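Local coordinates for SIR4-interacting protein SIF2 (Saccharomyces cerevisiae, PDB 1R5M) that is a WD40-propeller subunit of the SET3 corepressor complex, antagonizes telomeric silencing and may recruit SIR4 to non-telomeric sites, at residues H246-V252 / S264-T270; H288-S294 / S305-S311; F334-S339 / Y396-W402. All coordinates share one frame; numbering follows the deposited sequence.

Contact 1: residues H246-V252 / S264-T270; sequences HHGPISV and SASDDGT
His246 is held at both ring nitrogens by the 264-270 segment. On one side ND1 donates to Asp268 OD2 at 3.1 Å; the acceptor lies in the ring plane, while the ring and carboxylate planes are 46° apart. At the other side NE2 sits 2.7 Å from Ser264 OG in a hydrogen bond whose proton could belong to either, and Ser264 OG is also bonded to Trp274 NE1. Asp268, His246, Ser264 and Trp274 thus form the structural tetrad of a WD40 repeat. Asp268 spends both oxygens: OD2 also takes the backbone N of His247 (2.9 Å) on its anti side, and OD1 accepts Thr270 N, an Asx turn, and Thr270 OG1 as well. Its CG stands between the backbone N and the carbonyl carbon (chi1 71°), which brings the carboxylate to the His246 ring edge and the His247 amide.

Among backbone bonds, Ala265 O takes Ser251 N and, weakly, Val252 N, the mark of a classic beta bulge. Pro249 O receives Asp267 N at 2.9 Å from the type I turn Ser266-Gly269.

Ser266 CB makes a CH-pi contact over one face of the His246 imidazole. Apolar packing is provided by Val252 CB and Ala265 CB, 3.5 Å apart on the sheet face away from Ile250 and Ser266.

Strand 250-256 is an edge strand of its four-stranded blade, the one nearest the propeller axis, paired with 261-266. Ile229 of strand 229-233 touches Ile250 and Ser264, while strand 292-298 brings Ile292 to Ala265 and Ala295 to Val252.

Contact 2: residues H288-S294 / S305-S311; sequences HSQSIVS and SCSMDGS
Asp309 OD2 is shared by two donors from the 288-294 segment: His288 ND1 at 3.0 Å, met on the syn side of the carboxylate, and the backbone N of Ser289 at 2.9 Å, which uses the anti lone pair. OD2 lies in the imidazole plane, with the ring and carboxylate planes 35° apart. The other oxygen, OD1, accepts Ser311 N, which makes an Asx turn, and Ser311 OG from the same face of its plane. With an alanine here instead of Asp309, His288 ND1 and the Ser289 amide would probably be left without their acceptor, and the imidazole less firmly fixed, with its NE2 bond remaining.

At the other ring nitrogen, His288 NE2 is hydrogen-bonded to Ser305 OG at 2.8 Å, with the proton on either partner. Ser305 OG in turn takes Trp315 NE1, so Asp309, His288, Ser305 and Trp315 form the structural tetrad of a WD40 repeat, tying the loop before strand 292-298 to the turn after strand 302-307.

Ser291 O is gripped twice. Met308 N donates to it at 3.0 Å, whereas Ser307 OG approaches from above the carbonyl plane at 2.8 Å, a position given by a hydroxyl anti to its own backbone N (chi1 161°). Further along, Val293 and Ser294 both face Cys306 in a classic bulge, Val293 N donating to Cys306 O.

Around this frame the side chains pack in van der Waals contact. Cys306 SG rests 3.7 Å from both Val293 CG2 and Ser294 CB. Val293 CG1 crosses Met308 CG at 3.8 Å, and beyond it Met308 lies against Phe334 of the next blade's inner strand.

Contact 3: residues F334-S339 / Y396-W402; sequences FAGRIS and YIFDLSW
Arg337 and Trp402 make the polar links between two strands that run side by side, 6° apart in direction, with their axes 6.3 Å from each other. Arg337 NH2 meets Asp399 OD2 at 2.8 Å in a salt bridge: the oxygen lies in the guanidinium plane, although the carboxylate is turned 45° against it. NE adds a weak bond to Leu400 O. Going the other way, Trp402 NE1 donates to Arg337 O at 2.9 Å, reaching the carbonyl from well above its plane. Ser339 CA sits almost squarely over the five-membered ring of that indole, 3.8 Å from its centroid.

The arginine gets there by a bend at chi2 (-81°), which folds it over Leu400. Leu400 CD2 lies 3.6 Å from both Ala335 CB and Arg337 CG and over the rim of one guanidinium face. At the far end Phe334 CE1 touches Tyr396 CD2 at 4.1 Å, the two rings inclined obliquely.

In the second shell, Gly336 O takes Arg337 NH1, and Ser51 N holds Asp399 OD1, which helps to fix the carboxylate's rotation. Strand 408-413 pairs with 397-402, and 344-349 with 333-338.

Adjacent blades, WD 7 and WD 8, are thus joined by side chains reaching a carboxylate and backbone carbonyls across the gap between strands. A sulfate, probably from the crystallisation liquor, lies about 4 Å from the Arg337 side chain, consistent with some remaining positive charge there.

The three contacts follow one another round the propeller. Contacts 1 and 2 are equivalent sites in WD 5 and WD 6, their centres about 11 Å apart, and each holds a His-Asp pair of its own; Ser251 OG joins them by a probable hydrogen bond to Ile292 O at 2.9 Å. Contact 2 passes on to contact 3, about 13 Å away between centres, through Ser294 OG and Gly336 N at 3.0 Å, with Cys306 SG packed on Gly336 CA. Contacts 1 and 3 do not touch, their nearest atoms being about 8 Å apart. The first two tie elements within a blade; contact 3, closer to the chain's centre, bridges two blades and has the sulfate beside it.

Contact 1: residues H246-V252 / S264-T270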
# COMPACT_ATOMS: atom_id res chain seq x y z
N HIS A 246 -11.56 -13.38 -10.80
CA HIS A 246 -10.12 -13.48 -11.01
C HIS A 246 -9.63 -14.92 -11.14
O HIS A 246 -10.23 -15.84 -10.58
CB HIS A 246 -9.37 -12.78 -9.86
CG HIS A 246 -9.41 -11.29 -9.93
ND1 HIS A 246 -8.88 -10.58 -10.99
CD2 HIS A 246 -9.90 -10.37 -9.07
CE1 HIS A 246 -9.03 -9.29 -10.77
NE2 HIS A 246 -9.65 -9.13 -9.62
N HIS A 247 -8.54 -15.10 -11.87
CA HIS A 247 -7.97 -16.43 -12.09
C HIS A 247 -6.59 -16.58 -11.47
O HIS A 247 -5.85 -17.51 -11.78
CB HIS A 247 -7.87 -16.74 -13.58
CG HIS A 247 -9.15 -16.53 -14.33
ND1 HIS A 247 -9.67 -15.28 -14.59
CD2 HIS A 247 -10.02 -17.42 -14.89
CE1 HIS A 247 -10.80 -15.40 -15.27
NE2 HIS A 247 -11.03 -16.69 -15.46
N GLY A 248 -6.23 -15.65 -10.58
CA GLY A 248 -4.93 -15.71 -9.95
C GLY A 248 -4.94 -14.99 -8.61
O GLY A 248 -5.94 -14.36 -8.27
N PRO A 249 -3.85 -15.07 -7.83
CA PRO A 249 -3.78 -14.41 -6.52
C PRO A 249 -4.18 -12.94 -6.57
O PRO A 249 -3.95 -12.24 -7.56
CB PRO A 249 -2.32 -14.61 -6.13
CG PRO A 249 -2.01 -15.96 -6.72
CD PRO A 249 -2.63 -15.85 -8.09
N ILE A 250 -4.78 -12.47 -5.48
CA ILE A 250 -5.24 -11.09 -5.36
C ILE A 250 -4.11 -10.22 -4.82
O ILE A 250 -3.66 -10.41 -3.69
CB ILE A 250 -6.47 -11.01 -4.43
CG1 ILE A 250 -7.57 -11.95 -4.93
CG2 ILE A 250 -6.97 -9.58 -4.37
CD1 ILE A 250 -8.04 -11.66 -6.36
N SER A 251 -3.67 -9.26 -5.62
CA SER A 251 -2.56 -8.38 -5.25
C SER A 251 -2.99 -7.04 -4.66
O SER A 251 -2.22 -6.41 -3.94
CB SER A 251 -1.68 -8.13 -6.47
OG SER A 251 -2.43 -7.56 -7.53
N VAL A 252 -4.21 -6.61 -4.97
CA VAL A 252 -4.70 -5.33 -4.49
C VAL A 252 -6.19 -5.35 -4.20
O VAL A 252 -6.97 -5.91 -4.97
CB VAL A 252 -4.48 -4.21 -5.54
CG1 VAL A 252 -4.93 -2.86 -4.99
CG2 VAL A 252 -3.01 -4.17 -5.98
N SER A 264 -10.11 -4.37 -7.39
CA SER A 264 -9.23 -5.48 -7.10
C SER A 264 -8.24 -5.65 -8.26
O SER A 264 -8.55 -5.31 -9.40
CB SER A 264 -10.02 -6.78 -6.90
OG SER A 264 -10.73 -7.15 -8.07
N ALA A 265 -7.05 -6.13 -7.95
CA ALA A 265 -6.03 -6.39 -8.97
C ALA A 265 -5.55 -7.80 -8.70
O ALA A 265 -5.57 -8.27 -7.56
CB ALA A 265 -4.88 -5.40 -8.86
N SER A 266 -5.09 -8.48 -9.75
CA SER A 266 -4.65 -9.86 -9.60
C SER A 266 -3.41 -10.20 -10.41
O SER A 266 -3.03 -9.46 -11.33
CB SER A 266 -5.80 -10.79 -10.01
OG SER A 266 -5.37 -12.13 -10.13
N ASP A 267 -2.78 -11.31 -10.06
CA ASP A 267 -1.61 -11.79 -10.77
C ASP A 267 -2.07 -12.15 -12.18
O ASP A 267 -1.24 -12.28 -13.09
CB ASP A 267 -1.02 -13.03 -10.11
CG ASP A 267 -0.25 -12.72 -8.84
OD1 ASP A 267 -0.17 -11.54 -8.45
OD2 ASP A 267 0.28 -13.68 -8.23
N ASP A 268 -3.38 -12.32 -12.36
CA ASP A 268 -3.91 -12.68 -13.67
C ASP A 268 -3.84 -11.55 -14.68
O ASP A 268 -4.30 -11.69 -15.82
CB ASP A 268 -5.35 -13.24 -13.57
CG ASP A 268 -6.41 -12.19 -13.21
OD1 ASP A 268 -6.12 -10.97 -13.25
OD2 ASP A 268 -7.55 -12.60 -12.90
N GLY A 269 -3.26 -10.43 -14.26
CA GLY A 269 -3.09 -9.29 -15.15
C GLY A 269 -4.30 -8.40 -15.38
O GLY A 269 -4.29 -7.57 -16.28
N THR A 270 -5.34 -8.57 -14.57
CA THR A 270 -6.53 -7.76 -14.74
C THR A 270 -6.95 -7.01 -13.49
O THR A 270 -6.53 -7.35 -12.38
CB THR A 270 -7.76 -8.60 -15.15
OG1 THR A 270 -8.16 -9.42 -14.04
CG2 THR A 270 -7.44 -9.48 -16.35

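Contact 2: residues H288-S294 / S305-S311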
# COMPACT_ATOMS: atom_id res chain seq x y z
N HIS A 288 -2.77 -5.33 -19.19
CA HIS A 288 -1.46 -5.64 -18.62
C HIS A 288 -1.04 -7.04 -19.07
O HIS A 288 -1.86 -7.96 -19.09
CB HIS A 288 -1.51 -5.55 -17.10
CG HIS A 288 -1.43 -4.15 -16.58
ND1 HIS A 288 -0.34 -3.33 -16.80
CD2 HIS A 288 -2.30 -3.42 -15.83
CE1 HIS A 288 -0.54 -2.17 -16.21
NE2 HIS A 288 -1.72 -2.19 -15.62
N SER A 289 0.23 -7.19 -19.43
CA SER A 289 0.74 -8.47 -19.90
C SER A 289 1.42 -9.28 -18.80
O SER A 289 1.84 -10.41 -19.02
CB SER A 289 1.71 -8.25 -21.06
OG SER A 289 2.80 -7.43 -20.67
N GLN A 290 1.54 -8.68 -17.62
CA GLN A 290 2.15 -9.36 -16.48
C GLN A 290 1.40 -8.95 -15.22
O GLN A 290 0.51 -8.10 -15.26
CB GLN A 290 3.63 -8.99 -16.36
CG GLN A 290 4.43 -9.25 -17.64
CD GLN A 290 5.93 -9.11 -17.43
OE1 GLN A 290 6.68 -8.94 -18.39
NE2 GLN A 290 6.37 -9.20 -16.18
N SER A 291 1.77 -9.56 -14.10
CA SER A 291 1.14 -9.29 -12.82
C SER A 291 1.06 -7.81 -12.48
O SER A 291 1.99 -7.04 -12.73
CB SER A 291 1.88 -10.02 -11.70
OG SER A 291 1.88 -11.42 -11.91
N ILE A 292 -0.07 -7.41 -11.90
CA ILE A 292 -0.27 -6.03 -11.49
C ILE A 292 0.25 -5.92 -10.06
O ILE A 292 -0.20 -6.64 -9.16
CB ILE A 292 -1.77 -5.66 -11.55
CG1 ILE A 292 -2.22 -5.64 -13.02
CG2 ILE A 292 -2.00 -4.30 -10.90
CD1 ILE A 292 -3.69 -5.39 -13.22
N VAL A 293 1.19 -5.01 -9.84
CA VAL A 293 1.79 -4.84 -8.52
C VAL A 293 1.08 -3.84 -7.62
O VAL A 293 1.10 -3.99 -6.40
CB VAL A 293 3.28 -4.46 -8.64
CG1 VAL A 293 4.03 -5.55 -9.39
CG2 VAL A 293 3.44 -3.13 -9.35
N SER A 294 0.46 -2.83 -8.21
CA SER A 294 -0.25 -1.81 -7.43
C SER A 294 -1.38 -1.23 -8.25
O SER A 294 -1.32 -1.21 -9.48
CB SER A 294 0.69 -0.67 -7.03
OG SER A 294 1.88 -1.14 -6.40
N SER A 305 -3.26 1.62 -12.55
CA SER A 305 -2.50 0.44 -12.16
C SER A 305 -1.11 0.44 -12.77
O SER A 305 -0.86 1.12 -13.76
CB SER A 305 -3.25 -0.82 -12.62
OG SER A 305 -3.49 -0.79 -14.02
N CYS A 306 -0.21 -0.31 -12.16
CA CYS A 306 1.14 -0.46 -12.71
C CYS A 306 1.48 -1.94 -12.60
O CYS A 306 0.95 -2.66 -11.75
CB CYS A 306 2.16 0.45 -12.01
SG CYS A 306 2.30 0.31 -10.25
N SER A 307 2.39 -2.39 -13.46
CA SER A 307 2.68 -3.80 -13.52
C SER A 307 4.13 -4.17 -13.77
O SER A 307 4.98 -3.32 -14.06
CB SER A 307 1.79 -4.39 -14.63
OG SER A 307 2.24 -5.64 -15.11
N MET A 308 4.41 -5.46 -13.64
CA MET A 308 5.74 -5.97 -13.89
C MET A 308 6.04 -5.83 -15.38
O MET A 308 7.19 -6.00 -15.80
CB MET A 308 5.84 -7.44 -13.46
CG MET A 308 5.92 -7.64 -11.96
SD MET A 308 7.46 -7.00 -11.25
CE MET A 308 8.60 -8.35 -11.61
N ASP A 309 5.02 -5.52 -16.17
CA ASP A 309 5.22 -5.34 -17.61
C ASP A 309 5.80 -3.96 -17.92
O ASP A 309 5.99 -3.59 -19.08
CB ASP A 309 3.92 -5.56 -18.41
CG ASP A 309 2.83 -4.54 -18.10
OD1 ASP A 309 3.12 -3.47 -17.52
OD2 ASP A 309 1.67 -4.81 -18.47
N GLY A 310 6.08 -3.19 -16.86
CA GLY A 310 6.66 -1.87 -17.02
C GLY A 310 5.73 -0.74 -17.43
O GLY A 310 6.19 0.36 -17.74
N SER A 311 4.42 -0.98 -17.40
CA SER A 311 3.47 0.06 -17.79
C SER A 311 2.59 0.57 -16.67
O SER A 311 2.36 -0.11 -15.66
CB SER A 311 2.57 -0.45 -18.92
OG SER A 311 1.64 -1.41 -18.46

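Contact 3: residues F334-S339 / Y396-W402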
# COMPACT_ATOMS: atom_id res chain seq x y z
N PHE A 334 7.99 -2.09 -9.57
CA PHE A 334 7.84 -2.83 -8.33
C PHE A 334 6.76 -2.28 -7.40
O PHE A 334 6.25 -3.01 -6.55
CB PHE A 334 9.17 -2.87 -7.58
CG PHE A 334 10.18 -3.82 -8.16
CD1 PHE A 334 11.42 -3.97 -7.57
CD2 PHE A 334 9.89 -4.57 -9.30
CE1 PHE A 334 12.36 -4.85 -8.09
CE2 PHE A 334 10.82 -5.45 -9.84
CZ PHE A 334 12.06 -5.59 -9.23
N ALA A 335 6.43 -1.01 -7.55
CA ALA A 335 5.42 -0.40 -6.70
C ALA A 335 4.93 0.92 -7.26
O ALA A 335 5.68 1.63 -7.94
CB ALA A 335 5.97 -0.19 -5.29
N GLY A 336 3.67 1.24 -6.98
CA GLY A 336 3.07 2.48 -7.44
C GLY A 336 2.22 3.05 -6.32
O GLY A 336 1.56 2.29 -5.59
N ARG A 337 2.22 4.37 -6.16
CA ARG A 337 1.45 5.03 -5.10
C ARG A 337 0.79 6.30 -5.61
O ARG A 337 1.44 7.12 -6.26
CB ARG A 337 2.36 5.41 -3.94
CG ARG A 337 3.20 4.28 -3.38
CD ARG A 337 2.42 3.40 -2.42
NE ARG A 337 3.27 2.34 -1.89
CZ ARG A 337 3.29 1.09 -2.35
NH1 ARG A 337 2.50 0.73 -3.35
NH2 ARG A 337 4.13 0.21 -1.82
N ILE A 338 -0.48 6.47 -5.29
CA ILE A 338 -1.20 7.67 -5.70
C ILE A 338 -1.07 8.72 -4.59
O ILE A 338 -1.05 8.38 -3.41
CB ILE A 338 -2.70 7.37 -5.96
CG1 ILE A 338 -3.38 8.56 -6.63
CG2 ILE A 338 -3.41 7.05 -4.65
CD1 ILE A 338 -3.03 8.73 -8.08
N SER A 339 -0.96 9.98 -4.99
CA SER A 339 -0.85 11.06 -4.01
C SER A 339 -2.20 11.27 -3.33
O SER A 339 -3.24 10.82 -3.81
CB SER A 339 -0.42 12.36 -4.70
OG SER A 339 -1.36 12.75 -5.69
N TYR A 396 17.87 -1.66 -5.90
CA TYR A 396 16.44 -1.73 -6.17
C TYR A 396 15.68 -0.87 -5.17
O TYR A 396 16.14 -0.64 -4.06
CB TYR A 396 15.91 -3.16 -5.98
CG TYR A 396 16.45 -4.21 -6.91
CD1 TYR A 396 17.01 -5.38 -6.41
CD2 TYR A 396 16.37 -4.05 -8.29
CE1 TYR A 396 17.48 -6.38 -7.27
CE2 TYR A 396 16.83 -5.04 -9.16
CZ TYR A 396 17.38 -6.20 -8.64
OH TYR A 396 17.83 -7.18 -9.51
N ILE A 397 14.49 -0.42 -5.58
CA ILE A 397 13.60 0.33 -4.70
C ILE A 397 12.44 -0.64 -4.47
O ILE A 397 11.81 -1.09 -5.42
CB ILE A 397 13.07 1.61 -5.37
CG1 ILE A 397 14.20 2.63 -5.50
CG2 ILE A 397 11.91 2.19 -4.55
CD1 ILE A 397 13.83 3.85 -6.32
N PHE A 398 12.19 -0.97 -3.20
CA PHE A 398 11.13 -1.91 -2.84
C PHE A 398 9.83 -1.24 -2.42
O PHE A 398 8.76 -1.86 -2.44
CB PHE A 398 11.60 -2.80 -1.67
CG PHE A 398 12.53 -3.91 -2.07
CD1 PHE A 398 13.06 -4.75 -1.10
CD2 PHE A 398 12.86 -4.12 -3.41
CE1 PHE A 398 13.90 -5.80 -1.45
CE2 PHE A 398 13.71 -5.17 -3.77
CZ PHE A 398 14.23 -6.02 -2.79
N ASP A 399 9.91 0.02 -2.02
CA ASP A 399 8.73 0.73 -1.56
C ASP A 399 8.90 2.23 -1.65
O ASP A 399 10.02 2.75 -1.66
CB ASP A 399 8.46 0.32 -0.10
CG ASP A 399 7.27 1.05 0.51
OD1 ASP A 399 7.47 1.90 1.41
OD2 ASP A 399 6.13 0.78 0.07
N LEU A 400 7.77 2.93 -1.73
CA LEU A 400 7.78 4.39 -1.75
C LEU A 400 6.49 4.85 -1.09
O LEU A 400 5.50 4.11 -1.06
CB LEU A 400 7.91 4.93 -3.18
CG LEU A 400 6.83 4.75 -4.24
CD1 LEU A 400 7.33 5.35 -5.55
CD2 LEU A 400 6.51 3.27 -4.43
N SER A 401 6.51 6.05 -0.52
CA SER A 401 5.33 6.57 0.14
C SER A 401 5.27 8.09 0.06
O SER A 401 6.30 8.76 0.15
CB SER A 401 5.32 6.14 1.61
OG SER A 401 6.44 6.66 2.29
N TRP A 402 4.06 8.61 -0.10
CA TRP A 402 3.81 10.05 -0.18
C TRP A 402 3.44 10.64 1.17
O TRP A 402 2.69 10.02 1.93
CB TRP A 402 2.61 10.36 -1.07
CG TRP A 402 2.74 10.15 -2.53
CD1 TRP A 402 2.39 9.02 -3.23
CD2 TRP A 402 3.10 11.13 -3.50
NE1 TRP A 402 2.50 9.26 -4.58
CE2 TRP A 402 2.94 10.54 -4.77
CE3 TRP A 402 3.55 12.45 -3.42
CZ2 TRP A 402 3.21 11.24 -5.96
CZ3 TRP A 402 3.81 13.15 -4.59
CH2 TRP A 402 3.64 12.54 -5.85